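Local coordinates for protein halohydrin dehalogenase (Rhizobium radiobacter, PDB 4IY1) that probably catalyses the reversible conversion of vicinal halohydrins into epoxides with release of halide, and the opening of epoxides by small anions such as cyanide, at residues 9-14 with 182-187; 118-123 with 166-171. The protein carries 37 engineered substitutions. All blocks are in the same frame, centred on the assembly; numbering follows the deposited sequence.

Contact 1: residues 9-14 with 182-187. Engineered in segment 182-187: Tyr186 (natural residue Phe).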
loop_
_atom_site.group_PDB
_atom_site.type_symbol
_atom_site.label_atom_id
_atom_site.label_comp_id
_atom_site.label_asym_id
_atom_site.label_seq_id
_atom_site.Cartn_x
_atom_site.Cartn_y
_atom_site.Cartn_z
ATOM N N VAL B 9 11.937 0.075 -27.902
ATOM C CA VAL B 9 13.036 -0.774 -27.504
ATOM C C VAL B 9 14.323 0.002 -27.243
ATOM O O VAL B 9 15.166 -0.450 -26.482
ATOM C CB VAL B 9 13.276 -1.919 -28.503
ATOM C CG1 VAL B 9 13.938 -1.387 -29.774
ATOM C CG2 VAL B 9 14.135 -2.998 -27.862
ATOM N N LYS B 10 14.408 1.225 -27.756
ATOM C CA LYS B 10 15.616 2.046 -27.591
ATOM C C LYS B 10 15.647 2.846 -26.301
ATOM O O LYS B 10 16.608 3.575 -26.057
ATOM C CB LYS B 10 15.791 2.995 -28.769
ATOM C CG LYS B 10 16.063 2.286 -30.102
ATOM C CD LYS B 10 16.165 3.303 -31.235
ATOM C CE LYS B 10 17.008 2.787 -32.398
ATOM N NZ LYS B 10 16.968 3.718 -33.567
ATOM N N HIS B 11 14.601 2.744 -25.486
ATOM C CA HIS B 11 14.506 3.602 -24.301
ATOM C C HIS B 11 14.108 2.859 -23.067
ATOM O O HIS B 11 13.525 1.760 -23.150
ATOM C CB HIS B 11 13.531 4.749 -24.540
ATOM C CG HIS B 11 13.727 5.453 -25.862
ATOM N ND1 HIS B 11 14.576 6.492 -26.010
ATOM C CD2 HIS B 11 13.106 5.270 -27.101
ATOM C CE1 HIS B 11 14.539 6.919 -27.291
ATOM N NE2 HIS B 11 13.650 6.157 -27.959
ATOM N N PHE B 12 14.288 3.521 -21.920
ATOM C CA PHE B 12 13.757 3.055 -20.631
ATOM C C PHE B 12 14.172 1.609 -20.395
ATOM O O PHE B 12 15.360 1.328 -20.282
ATOM C CB PHE B 12 12.219 3.233 -20.579
ATOM C CG PHE B 12 11.628 3.246 -19.166
ATOM C CD1 PHE B 12 12.433 3.421 -18.036
ATOM C CD2 PHE B 12 10.258 3.112 -18.983
ATOM C CE1 PHE B 12 11.876 3.499 -16.758
ATOM C CE2 PHE B 12 9.693 3.151 -17.714
ATOM C CZ PHE B 12 10.497 3.375 -16.598
ATOM N N GLY B 13 13.198 0.689 -20.325
ATOM C CA GLY B 13 13.490 -0.716 -20.042
ATOM C C GLY B 13 13.749 -1.535 -21.285
ATOM O O GLY B 13 13.883 -2.765 -21.221
ATOM N N GLY B 14 13.691 -0.869 -22.440
ATOM C CA GLY B 14 13.668 -1.562 -23.723
ATOM C C GLY B 14 14.790 -2.569 -23.976
ATOM O O GLY B 14 14.519 -3.745 -24.239
ATOM N N ASP B 182 22.090 5.863 -23.200
ATOM C CA ASP B 182 21.946 6.985 -24.126
ATOM C C ASP B 182 20.548 7.593 -24.090
ATOM O O ASP B 182 20.385 8.775 -24.385
ATOM C CB ASP B 182 22.285 6.564 -25.557
ATOM C CG ASP B 182 23.778 6.384 -25.782
ATOM O OD1 ASP B 182 24.587 6.937 -25.000
ATOM O OD2 ASP B 182 24.143 5.714 -26.765
ATOM N N SER B 183 19.530 6.775 -23.807
ATOM C CA SER B 183 18.142 7.280 -23.753
ATOM C C SER B 183 17.958 8.296 -22.640
ATOM O O SER B 183 18.455 8.091 -21.539
ATOM C CB SER B 183 17.152 6.126 -23.567
ATOM O OG SER B 183 15.851 6.610 -23.286
ATOM N N PRO B 184 17.153 9.352 -22.895
ATOM C CA PRO B 184 16.735 10.316 -21.875
ATOM C C PRO B 184 15.645 9.776 -20.935
ATOM O O PRO B 184 15.316 10.430 -19.938
ATOM C CB PRO B 184 16.178 11.480 -22.705
ATOM C CG PRO B 184 15.721 10.837 -23.985
ATOM C CD PRO B 184 16.720 9.757 -24.247
ATOM N N TYR B 185 15.065 8.623 -21.290
ATOM C CA TYR B 185 14.025 7.984 -20.491
ATOM C C TYR B 185 14.649 6.842 -19.677
ATOM O O TYR B 185 14.805 5.738 -20.203
ATOM C CB TYR B 185 12.927 7.411 -21.422
ATOM C CG TYR B 185 12.333 8.422 -22.390
ATOM C CD1 TYR B 185 11.373 9.343 -21.967
ATOM C CD2 TYR B 185 12.736 8.462 -23.726
ATOM C CE1 TYR B 185 10.864 10.295 -22.831
ATOM C CE2 TYR B 185 12.200 9.392 -24.614
ATOM C CZ TYR B 185 11.284 10.316 -24.156
ATOM O OH TYR B 185 10.761 11.254 -25.019
ATOM N N TYR B 186 15.012 7.076 -18.412
ATOM C CA TYR B 186 14.786 8.338 -17.688
ATOM C C TYR B 186 16.035 8.725 -16.915
ATOM O O TYR B 186 16.028 9.733 -16.194
ATOM C CB TYR B 186 13.610 8.223 -16.689
ATOM C CG TYR B 186 12.257 8.202 -17.369
ATOM C CD1 TYR B 186 11.593 9.386 -17.683
ATOM C CD2 TYR B 186 11.707 7.001 -17.820
ATOM C CE1 TYR B 186 10.373 9.369 -18.335
ATOM C CE2 TYR B 186 10.514 6.984 -18.518
ATOM C CZ TYR B 186 9.846 8.160 -18.753
ATOM O OH TYR B 186 8.651 8.119 -19.431
ATOM N N TYR B 187 17.084 7.904 -17.007
ATOM C CA TYR B 187 18.319 8.183 -16.246
ATOM C C TYR B 187 19.550 7.994 -17.116
ATOM O O TYR B 187 20.291 7.012 -16.951
ATOM C CB TYR B 187 18.408 7.295 -14.991
ATOM C CG TYR B 187 17.534 7.769 -13.859
ATOM C CD1 TYR B 187 16.176 7.437 -13.812
ATOM C CD2 TYR B 187 18.024 8.646 -12.905
ATOM C CE1 TYR B 187 15.352 7.924 -12.805
ATOM C CE2 TYR B 187 17.206 9.141 -11.894
ATOM C CZ TYR B 187 15.874 8.767 -11.838
ATOM O OH TYR B 187 15.081 9.222 -10.791
#
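Residues 9-14 and 182-187 are two irregular loops whose backbones come closest at Phe12 and Tyr185, CA to CA 4.9 Å. Both leave the C-terminal ends of strands in the Rossmann-type sheet of the short-chain dehydrogenase/reductase superfamily, after strands 3-6 and 170-175. His11 to Gly14 form a type II' turn, closed by Gly14 N donating to His11 O; Asn79 grips it from outside through His11 O and Gly13 N. Relatives that keep a dinucleotide cofactor bind it near this first loop; in halohydrin dehalogenases the corresponding space is taken by the halide site, and these two loops probably border it. In the second loop the peptide between Tyr185 and the engineered Tyr186 is cis. Between the backbones there is one weak bond, Phe12 N to Tyr185 O, bent to 120° at the hydrogen.

The side chains carry more. Ser183 OG, anti to its own backbone N, lies in the plane of the His11 ring and bonds to His11 ND1 at 3.0 Å, either atom being a possible donor. The same OG accepts from Tyr185 N at 2.9 Å, an ST turn, so one hydroxyl ties the second loop to itself and to the imidazole. His11 and Tyr185 run side by side, yet their rings are almost perpendicular, an offset edge-to-face pair: the tyrosine turns an edge to the histidine face, with Tyr185 CD2 3.5 Å from His11 ND1. Phe12, its CG anti to the backbone N (chi1 -160°), offers a face to Tyr186 in a second edge-to-face pair, planes at 83°. The far end of Tyr186 is held by its OH bonding to Ala82 O. The Tyr186 CD2-CE2 edge spans the phenyl face, with CD2 3.7 Å from Phe12 CD1.

Contact 2: residues 118-123 with 166-171. Engineered in segment 118-123: Arg121 (natural residue Lys). Engineered in segment 166-171: His166 (natural residue Tyr).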
loop_
_atom_site.group_PDB
_atom_site.type_symbol
_atom_site.label_atom_id
_atom_site.label_comp_id
_atom_site.label_asym_id
_atom_site.label_seq_id
_atom_site.Cartn_x
_atom_site.Cartn_y
_atom_site.Cartn_z
ATOM N N GLN B 118 -6.025 -13.992 -28.141
ATOM C CA GLN B 118 -5.174 -15.158 -28.474
ATOM C C GLN B 118 -4.509 -15.848 -27.281
ATOM O O GLN B 118 -4.550 -17.082 -27.161
ATOM C CB GLN B 118 -4.175 -14.878 -29.602
ATOM C CG GLN B 118 -3.207 -13.729 -29.379
ATOM C CD GLN B 118 -1.872 -13.950 -30.089
ATOM O OE1 GLN B 118 -1.054 -14.779 -29.666
ATOM N NE2 GLN B 118 -1.628 -13.176 -31.142
ATOM N N MET B 119 -4.048 -15.070 -26.313
ATOM C CA MET B 119 -3.450 -15.675 -25.109
ATOM C C MET B 119 -4.496 -16.504 -24.384
ATOM O O MET B 119 -4.203 -17.590 -23.840
ATOM C CB MET B 119 -2.909 -14.605 -24.177
ATOM C CG MET B 119 -1.691 -13.869 -24.732
ATOM S SD MET B 119 -0.997 -12.757 -23.496
ATOM C CE MET B 119 0.525 -12.203 -24.305
ATOM N N LYS B 120 -5.710 -15.969 -24.328
ATOM C CA LYS B 120 -6.800 -16.638 -23.599
ATOM C C LYS B 120 -7.187 -17.944 -24.317
ATOM O O LYS B 120 -7.378 -18.982 -23.687
ATOM C CB LYS B 120 -8.005 -15.708 -23.474
ATOM C CG LYS B 120 -7.919 -14.720 -22.308
ATOM C CD LYS B 120 -8.893 -13.571 -22.470
ATOM C CE LYS B 120 -10.335 -14.042 -22.406
ATOM N NZ LYS B 120 -11.309 -12.903 -22.482
ATOM N N ARG B 121 -7.375 -17.865 -25.625
ATOM C CA ARG B 121 -7.569 -19.078 -26.429
ATOM C C ARG B 121 -6.486 -20.139 -26.151
ATOM O O ARG B 121 -6.802 -21.293 -25.876
ATOM C CB ARG B 121 -7.606 -18.719 -27.934
ATOM C CG ARG B 121 -8.850 -17.938 -28.353
ATOM C CD ARG B 121 -9.040 -17.935 -29.857
ATOM N NE ARG B 121 -8.110 -17.046 -30.531
ATOM C CZ ARG B 121 -8.361 -15.765 -30.789
ATOM N NH1 ARG B 121 -9.535 -15.237 -30.483
ATOM N NH2 ARG B 121 -7.429 -15.008 -31.349
ATOM N N ARG B 122 -5.219 -19.730 -26.157
ATOM C CA ARG B 122 -4.128 -20.655 -25.849
ATOM C C ARG B 122 -3.935 -20.947 -24.358
ATOM O O ARG B 122 -3.150 -21.820 -23.991
ATOM C CB ARG B 122 -2.820 -20.170 -26.479
ATOM C CG ARG B 122 -2.878 -20.030 -27.999
ATOM C CD ARG B 122 -1.905 -18.974 -28.526
ATOM N NE ARG B 122 -0.519 -19.394 -28.353
ATOM C CZ ARG B 122 0.391 -18.746 -27.618
ATOM N NH1 ARG B 122 0.091 -17.587 -27.020
ATOM N NH2 ARG B 122 1.607 -19.270 -27.476
ATOM N N LYS B 123 -4.703 -20.283 -23.496
ATOM C CA LYS B 123 -4.462 -20.369 -22.070
ATOM C C LYS B 123 -2.945 -20.272 -21.781
ATOM O O LYS B 123 -2.405 -21.068 -21.034
ATOM C CB LYS B 123 -5.037 -21.656 -21.482
ATOM C CG LYS B 123 -6.528 -21.833 -21.710
ATOM C CD LYS B 123 -7.309 -21.170 -20.581
ATOM C CE LYS B 123 -8.800 -21.058 -20.890
ATOM N NZ LYS B 123 -9.090 -19.906 -21.795
ATOM N N HIS B 166 -7.475 -17.707 -17.112
ATOM C CA HIS B 166 -6.996 -18.190 -18.396
ATOM C C HIS B 166 -5.527 -18.460 -18.372
ATOM O O HIS B 166 -4.868 -18.505 -19.402
ATOM C CB HIS B 166 -7.365 -17.220 -19.509
ATOM C CG HIS B 166 -8.831 -16.839 -19.510
ATOM N ND1 HIS B 166 -9.784 -17.617 -20.072
ATOM C CD2 HIS B 166 -9.504 -15.773 -18.895
ATOM C CE1 HIS B 166 -11.001 -17.094 -19.811
ATOM N NE2 HIS B 166 -10.829 -15.952 -19.116
ATOM N N ASN B 167 -5.000 -18.631 -17.177
ATOM C CA ASN B 167 -3.576 -18.931 -17.001
ATOM C C ASN B 167 -2.590 -17.906 -17.606
ATOM O O ASN B 167 -1.535 -18.281 -18.124
ATOM C CB ASN B 167 -3.267 -20.329 -17.526
ATOM C CG ASN B 167 -1.864 -20.781 -17.176
ATOM O OD1 ASN B 167 -1.466 -20.762 -16.010
ATOM N ND2 ASN B 167 -1.103 -21.187 -18.186
ATOM N N ILE B 168 -2.902 -16.622 -17.475
ATOM C CA ILE B 168 -2.040 -15.562 -18.004
ATOM C C ILE B 168 -1.659 -14.616 -16.870
ATOM O O ILE B 168 -2.468 -13.757 -16.499
ATOM C CB ILE B 168 -2.808 -14.740 -19.042
ATOM C CG1 ILE B 168 -3.117 -15.592 -20.273
ATOM C CG2 ILE B 168 -2.040 -13.496 -19.478
ATOM C CD1 ILE B 168 -4.221 -15.014 -21.106
ATOM N N PRO B 169 -0.391 -14.681 -16.394
ATOM C CA PRO B 169 0.051 -13.786 -15.315
ATOM C C PRO B 169 0.238 -12.372 -15.827
ATOM O O PRO B 169 0.602 -12.187 -16.987
ATOM C CB PRO B 169 1.410 -14.377 -14.902
ATOM C CG PRO B 169 1.316 -15.829 -15.314
ATOM C CD PRO B 169 0.600 -15.744 -16.641
ATOM N N VAL B 170 -0.143 -11.378 -15.023
ATOM C CA VAL B 170 0.049 -9.972 -15.429
ATOM C C VAL B 170 0.834 -9.229 -14.316
ATOM O O VAL B 170 0.595 -9.469 -13.151
ATOM C CB VAL B 170 -1.306 -9.279 -15.676
ATOM C CG1 VAL B 170 -1.124 -7.874 -16.173
ATOM C CG2 VAL B 170 -2.184 -10.082 -16.681
ATOM N N PHE B 171 1.810 -8.404 -14.696
ATOM C CA PHE B 171 2.782 -7.823 -13.748
ATOM C C PHE B 171 2.992 -6.375 -14.146
ATOM O O PHE B 171 2.958 -6.063 -15.342
ATOM C CB PHE B 171 4.150 -8.507 -13.858
ATOM C CG PHE B 171 4.128 -9.959 -13.570
ATOM C CD1 PHE B 171 4.296 -10.871 -14.581
ATOM C CD2 PHE B 171 3.981 -10.418 -12.253
ATOM C CE1 PHE B 171 4.318 -12.229 -14.314
ATOM C CE2 PHE B 171 3.958 -11.772 -11.986
ATOM C CZ PHE B 171 4.127 -12.675 -13.004
#
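Lys120 and Lys123 take the engineered His166 from two directions, one over a ring face and one at the edge. The Lys120 chain bends at chi3 (65°) and sets CE almost over the ring centre in a CH-pi contact, 3.9 Å from the His166 centroid, while its NZ goes on to a salt bridge with Asp90 of the third subunit. Lys123, just past the end of helix 94-122 in a Schellman motif, folds back at chi2 and chi4, so that NZ donates in the imidazole plane to His166 ND1 at 2.9 Å and also to Lys120 O. That carbonyl accepts from Lys123 N as well. Asn167, the positive-phi residue of the Schellman motif ending helix 143-163, sends ND2 in its amide plane to Lys123 O at 3.1 Å, nearly straight at 174°. An alanine here would remove that amide and would probably loosen the tie between the two helix ends. Deeper, Ile168 CD1 presses tightly on Met119 CB at 3.4 Å, between the helix and the approach to strand 170-175. With ND1 accepting and two lysines close by, His166 is probably neutral.

Strand 170-175 relates the two contacts: residues 166-171 run into it and residues 182-187 follow it, so contact 2 belongs to the side of the parallel sheet where the strands begin and contact 1 to the loops past their C-terminal ends. They lie on opposite sides of the chain's centre, their own centres about 28 Å apart, and do not touch. Both are partly buried, but contact 1 is the more central, about 9 Å from the chain's centre against about 19 Å. Their chemistry follows: contact 1 joins loop to loop through perpendicular aromatic rings and a shared hydroxyl, whereas contact 2 joins two helix ends through lysines, an imidazole and a side-chain amide, with Lys120 paired across a subunit boundary.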